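Local coordinates for protein short chain alcohol dehydrogenase-related dehydrogenase (Sinorhizobium meliloti, PDB 3TPC) that probably acts as an oxidoreductase of the short-chain dehydrogenase/reductase family, expected to use a nicotinamide dinucleotide cofactor bound on its Rossmann fold, at residues T13-G18 and A22-L27; A114-G119 and A161-S166. All blocks are in the same frame, centred on the assembly; numbering follows the deposited sequence.

Interaction 1: T13-G18 and A22-L27; sequences TGASSG and AVTRML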
loop_
_atom_site.group_PDB
_atom_site.type_symbol
_atom_site.label_atom_id
_atom_site.label_comp_id
_atom_site.label_asym_id
_atom_site.label_seq_id
_atom_site.Cartn_x
_atom_site.Cartn_y
_atom_site.Cartn_z
ATOM N N THR D 13 -3.886 26.054 8.316
ATOM C CA THR D 13 -3.619 26.522 6.985
ATOM C C THR D 13 -4.889 26.308 6.154
ATOM O O THR D 13 -5.736 25.456 6.479
ATOM C CB THR D 13 -2.362 25.737 6.542
ATOM O OG1 THR D 13 -1.204 26.592 6.556
ATOM C CG2 THR D 13 -2.534 24.981 5.304
ATOM N N GLY D 14 -5.098 27.132 5.130
ATOM C CA GLY D 14 -6.421 27.179 4.484
ATOM C C GLY D 14 -7.580 27.314 5.452
ATOM O O GLY D 14 -8.622 26.661 5.312
ATOM N N ALA D 15 -7.397 28.182 6.435
ATOM C CA ALA D 15 -8.321 28.355 7.561
ATOM C C ALA D 15 -9.689 29.044 7.247
ATOM O O ALA D 15 -10.633 28.990 8.069
ATOM C CB ALA D 15 -7.601 29.109 8.706
ATOM N N SER D 16 -9.783 29.689 6.081
ATOM C CA SER D 16 -10.940 30.498 5.737
ATOM C C SER D 16 -12.162 29.743 5.261
ATOM O O SER D 16 -13.265 30.301 5.314
ATOM C CB SER D 16 -10.567 31.522 4.702
ATOM O OG SER D 16 -9.900 32.590 5.361
ATOM N N SER D 17 -11.982 28.496 4.807
ATOM C CA SER D 17 -13.101 27.671 4.364
ATOM C C SER D 17 -12.856 26.166 4.496
ATOM O O SER D 17 -11.745 25.736 4.734
ATOM C CB SER D 17 -13.447 27.995 2.909
ATOM O OG SER D 17 -12.574 27.291 2.034
ATOM N N GLY D 18 -13.917 25.394 4.338
ATOM C CA GLY D 18 -13.823 23.986 4.122
ATOM C C GLY D 18 -13.230 23.277 5.319
ATOM O O GLY D 18 -13.728 23.429 6.453
ATOM N N ALA D 22 -13.212 24.166 9.475
ATOM C CA ALA D 22 -13.849 23.398 10.491
ATOM C C ALA D 22 -12.856 22.994 11.579
ATOM O O ALA D 22 -13.231 22.851 12.736
ATOM C CB ALA D 22 -14.559 22.224 9.896
ATOM N N VAL D 23 -11.582 22.865 11.215
ATOM C CA VAL D 23 -10.524 22.515 12.167
ATOM C C VAL D 23 -10.318 23.656 13.171
ATOM O O VAL D 23 -10.184 23.428 14.394
ATOM C CB VAL D 23 -9.195 22.135 11.443
ATOM C CG1 VAL D 23 -8.038 22.178 12.378
ATOM C CG2 VAL D 23 -9.298 20.732 10.860
ATOM N N THR D 24 -10.303 24.874 12.629
ATOM C CA THR D 24 -10.152 26.073 13.418
ATOM C C THR D 24 -11.359 26.169 14.392
ATOM O O THR D 24 -11.197 26.359 15.598
ATOM C CB THR D 24 -10.041 27.233 12.466
ATOM O OG1 THR D 24 -8.956 26.957 11.586
ATOM C CG2 THR D 24 -9.760 28.522 13.175
ATOM N N ARG D 25 -12.545 25.926 13.881
ATOM C CA ARG D 25 -13.696 25.875 14.739
ATOM C C ARG D 25 -13.554 24.882 15.895
ATOM O O ARG D 25 -13.720 25.299 17.062
ATOM C CB ARG D 25 -14.944 25.582 13.943
ATOM C CG ARG D 25 -15.924 26.689 14.003
ATOM C CD ARG D 25 -17.244 26.259 13.361
ATOM N NE ARG D 25 -17.121 26.332 11.900
ATOM C CZ ARG D 25 -16.993 25.280 11.083
ATOM N NH1 ARG D 25 -16.995 24.028 11.566
ATOM N NH2 ARG D 25 -16.870 25.496 9.773
HETATM N N MSE D 26 -13.244 23.606 15.594
HETATM C CA MSE D 26 -13.100 22.600 16.668
HETATM C C MSE D 26 -11.998 22.913 17.648
HETATM O O MSE D 26 -12.171 22.676 18.823
HETATM C CB MSE D 26 -13.131 21.122 16.199
HETATM C CG MSE D 26 -11.838 20.480 15.958
HETATM SE SE MSE D 26 -10.733 20.101 17.487
HETATM C CE MSE D 26 -9.114 20.055 16.448
ATOM N N LEU D 27 -10.921 23.528 17.204
ATOM C CA LEU D 27 -9.894 23.936 18.145
ATOM C C LEU D 27 -10.371 25.082 19.048
ATOM O O LEU D 27 -10.148 25.036 20.245
ATOM C CB LEU D 27 -8.555 24.256 17.442
ATOM C CG LEU D 27 -7.856 23.046 16.770
ATOM C CD1 LEU D 27 -6.820 23.447 15.763
ATOM C CD2 LEU D 27 -7.227 22.087 17.771
#
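The glycine-rich turn of the Rossmann fold, here TGASSGLG and so the TGxxxGxG signature of classical short-chain dehydrogenases, meets its own helix where A15 faces T24 and G18 bonds to A22. The chain leaves strand 9-12 through T13 and makes a type I beta turn from G14 to S17. G14 and G18 both take positive phi, which lets the backbone turn sharply on its way from the strand.

The polar link is one backbone bond: A22 N donates to G18 O at 3.2 Å. Its N-H...O angle of 152° is fairly straight, while the donor sits 26° off the carbonyl plane. The methyl of A22 rests near the same oxygen, with CB 3.7 Å from G18 O.

Half a turn farther on, T24 points its CB at the loop. Its OG1 lies beside the backbone N (chi1 -56°), a rotation that takes the hydroxyl back along the helix to a hydrogen bond with G20 O and, on the loop side, to 3.8 Å from A15 CB. The hydroxyl therefore has its polar partner within the helix, and its contact with the alanine methyl is van der Waals only. In relatives a turn of this kind wraps the cofactor pyrophosphate, and the same role is likely here.

The loop is tied to the sheet as well: T13 and A15 make backbone bonds to V86 and L37, and S16 N binds the carboxylate of D38. T24 and V23 pack on V12 of strand 9-12, T24 also reaches V34 of strand 33-38, and A22, V23 and M26 lean on helix 225-237, leaving this helix sandwiched between sheet and helix.

Interaction 2: A114-G119 and A161-S166; sequences AVNLIG and AAYAAS
Van der Waals contact is what joins N116 and L117 on one helix to S166 on the other; no hydrogen bond crosses. The hydroxyl of S166 presses on the root of the asparagine, with OG 3.4 Å from N116 CB. Beside it, L117 CB lies 3.9 Å from S166 O, a methylene set against a backbone carbonyl. The two segments run nearly parallel, at 12°, with axes 9.4 Å apart.

The aromatic contribution is slight. Y163 CB points away from the opposing helix, yet its ring comes back beside N116: ND2 lies near the ring plane, at the edge, 4.0 Å from Y163 CD1.

Hydrogen bonding works around the interface instead of across it. N116 CG stands beside its own backbone N (chi1 -69°), and ND2 donates to T91 O, so the loop after strand 84-87 helps hold the amide. S166 OG has two possible acceptors for its one proton, both weak: A162 O at 3.1 Å and T112 O. Helix 106-132 widens here into a pi-type turn, closed by G119 N to A114 O at 2.8 Å.

F109 of the second subunit covers L117 and I118, and L173 of that subunit packs on A161, so the pair also belongs to a subunit interface. Y163 opens a YxxxK sequence and touches S150; with N116 these match the Asn-Ser-Tyr-Lys tetrad of classical short-chain dehydrogenases, which makes this probably part of the wall of the active site.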
loop_
_atom_site.group_PDB
_atom_site.type_symbol
_atom_site.label_atom_id
_atom_site.label_comp_id
_atom_site.label_asym_id
_atom_site.label_seq_id
_atom_site.Cartn_x
_atom_site.Cartn_y
_atom_site.Cartn_z
ATOM N N ALA D 114 2.986 23.075 -6.191
ATOM C CA ALA D 114 3.507 24.116 -5.313
ATOM C C ALA D 114 2.556 24.442 -4.123
ATOM O O ALA D 114 2.971 24.415 -2.951
ATOM C CB ALA D 114 3.931 25.345 -6.109
ATOM N N VAL D 115 1.269 24.619 -4.386
ATOM C CA VAL D 115 0.342 24.856 -3.289
ATOM C C VAL D 115 0.219 23.625 -2.373
ATOM O O VAL D 115 0.381 23.725 -1.185
ATOM C CB VAL D 115 -1.042 25.161 -3.816
ATOM C CG1 VAL D 115 -2.065 25.020 -2.720
ATOM C CG2 VAL D 115 -1.087 26.539 -4.494
ATOM N N ASN D 116 -0.060 22.461 -2.957
ATOM C CA ASN D 116 -0.366 21.258 -2.189
ATOM C C ASN D 116 0.873 20.649 -1.508
ATOM O O ASN D 116 0.814 20.313 -0.338
ATOM C CB ASN D 116 -1.129 20.243 -3.062
ATOM C CG ASN D 116 -2.556 20.718 -3.407
ATOM O OD1 ASN D 116 -3.192 21.391 -2.629
ATOM N ND2 ASN D 116 -3.038 20.369 -4.567
ATOM N N LEU D 117 1.999 20.571 -2.214
ATOM C CA LEU D 117 3.178 19.912 -1.687
ATOM C C LEU D 117 4.263 20.878 -1.118
ATOM O O LEU D 117 4.663 20.730 0.039
ATOM C CB LEU D 117 3.753 18.932 -2.727
ATOM C CG LEU D 117 5.118 18.313 -2.394
ATOM C CD1 LEU D 117 5.157 17.620 -1.000
ATOM C CD2 LEU D 117 5.490 17.322 -3.461
ATOM N N ILE D 118 4.742 21.836 -1.927
ATOM C CA ILE D 118 5.807 22.735 -1.478
ATOM C C ILE D 118 5.305 23.567 -0.311
ATOM O O ILE D 118 6.043 23.777 0.648
ATOM C CB ILE D 118 6.303 23.711 -2.548
ATOM C CG1 ILE D 118 6.696 23.019 -3.853
ATOM C CG2 ILE D 118 7.563 24.418 -2.046
ATOM C CD1 ILE D 118 7.526 21.886 -3.658
ATOM N N GLY D 119 4.033 24.003 -0.412
ATOM C CA GLY D 119 3.303 24.661 0.679
ATOM C C GLY D 119 3.352 23.895 2.003
ATOM O O GLY D 119 3.723 24.471 3.040
ATOM N N ALA D 161 -4.375 13.920 -12.442
ATOM C CA ALA D 161 -2.936 13.710 -12.382
ATOM C C ALA D 161 -2.149 14.605 -11.400
ATOM O O ALA D 161 -1.307 14.117 -10.620
ATOM C CB ALA D 161 -2.316 13.835 -13.780
ATOM N N ALA D 162 -2.397 15.904 -11.482
ATOM C CA ALA D 162 -1.630 16.917 -10.755
ATOM C C ALA D 162 -2.010 16.854 -9.289
ATOM O O ALA D 162 -1.154 16.943 -8.392
ATOM C CB ALA D 162 -1.900 18.333 -11.343
ATOM N N TYR D 163 -3.300 16.643 -9.059
ATOM C CA TYR D 163 -3.858 16.549 -7.721
ATOM C C TYR D 163 -3.339 15.281 -7.018
ATOM O O TYR D 163 -2.792 15.320 -5.924
ATOM C CB TYR D 163 -5.369 16.503 -7.823
ATOM C CG TYR D 163 -6.055 16.565 -6.492
ATOM C CD1 TYR D 163 -5.700 17.522 -5.552
ATOM C CD2 TYR D 163 -7.057 15.673 -6.165
ATOM C CE1 TYR D 163 -6.330 17.597 -4.330
ATOM C CE2 TYR D 163 -7.699 15.725 -4.928
ATOM C CZ TYR D 163 -7.326 16.698 -4.023
ATOM O OH TYR D 163 -7.982 16.802 -2.818
ATOM N N ALA D 164 -3.501 14.161 -7.682
ATOM C CA ALA D 164 -3.002 12.906 -7.216
ATOM C C ALA D 164 -1.469 12.909 -6.907
ATOM O O ALA D 164 -1.035 12.468 -5.835
ATOM C CB ALA D 164 -3.380 11.822 -8.228
ATOM N N ALA D 165 -0.676 13.432 -7.824
ATOM C CA ALA D 165 0.776 13.426 -7.622
ATOM C C ALA D 165 1.145 14.270 -6.413
ATOM O O ALA D 165 1.918 13.824 -5.545
ATOM C CB ALA D 165 1.547 13.923 -8.897
ATOM N N SER D 166 0.610 15.487 -6.399
ATOM C CA SER D 166 0.659 16.430 -5.275
ATOM C C SER D 166 0.478 15.750 -3.917
ATOM O O SER D 166 1.244 15.936 -2.981
ATOM C CB SER D 166 -0.595 17.301 -5.362
ATOM O OG SER D 166 -0.287 18.508 -5.907
#

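Interaction 1 and interaction 2 lie on opposite sides of the chain's centre, their own centres 20 Å apart. Their nearest atoms, on T13 and G119, come within about 6 Å without touching. Both contacts lean on the same piece of chain, the one that runs from strand 84-87 through the loop after it. By analogy with relatives, the glycine-rich turn 13-18 would take the cofactor pyrophosphate, and the nicotinamide would extend toward Y163. The two contacts would then sit along one cofactor cleft, the turn at the pyrophosphate and Y163 by the nicotinamide.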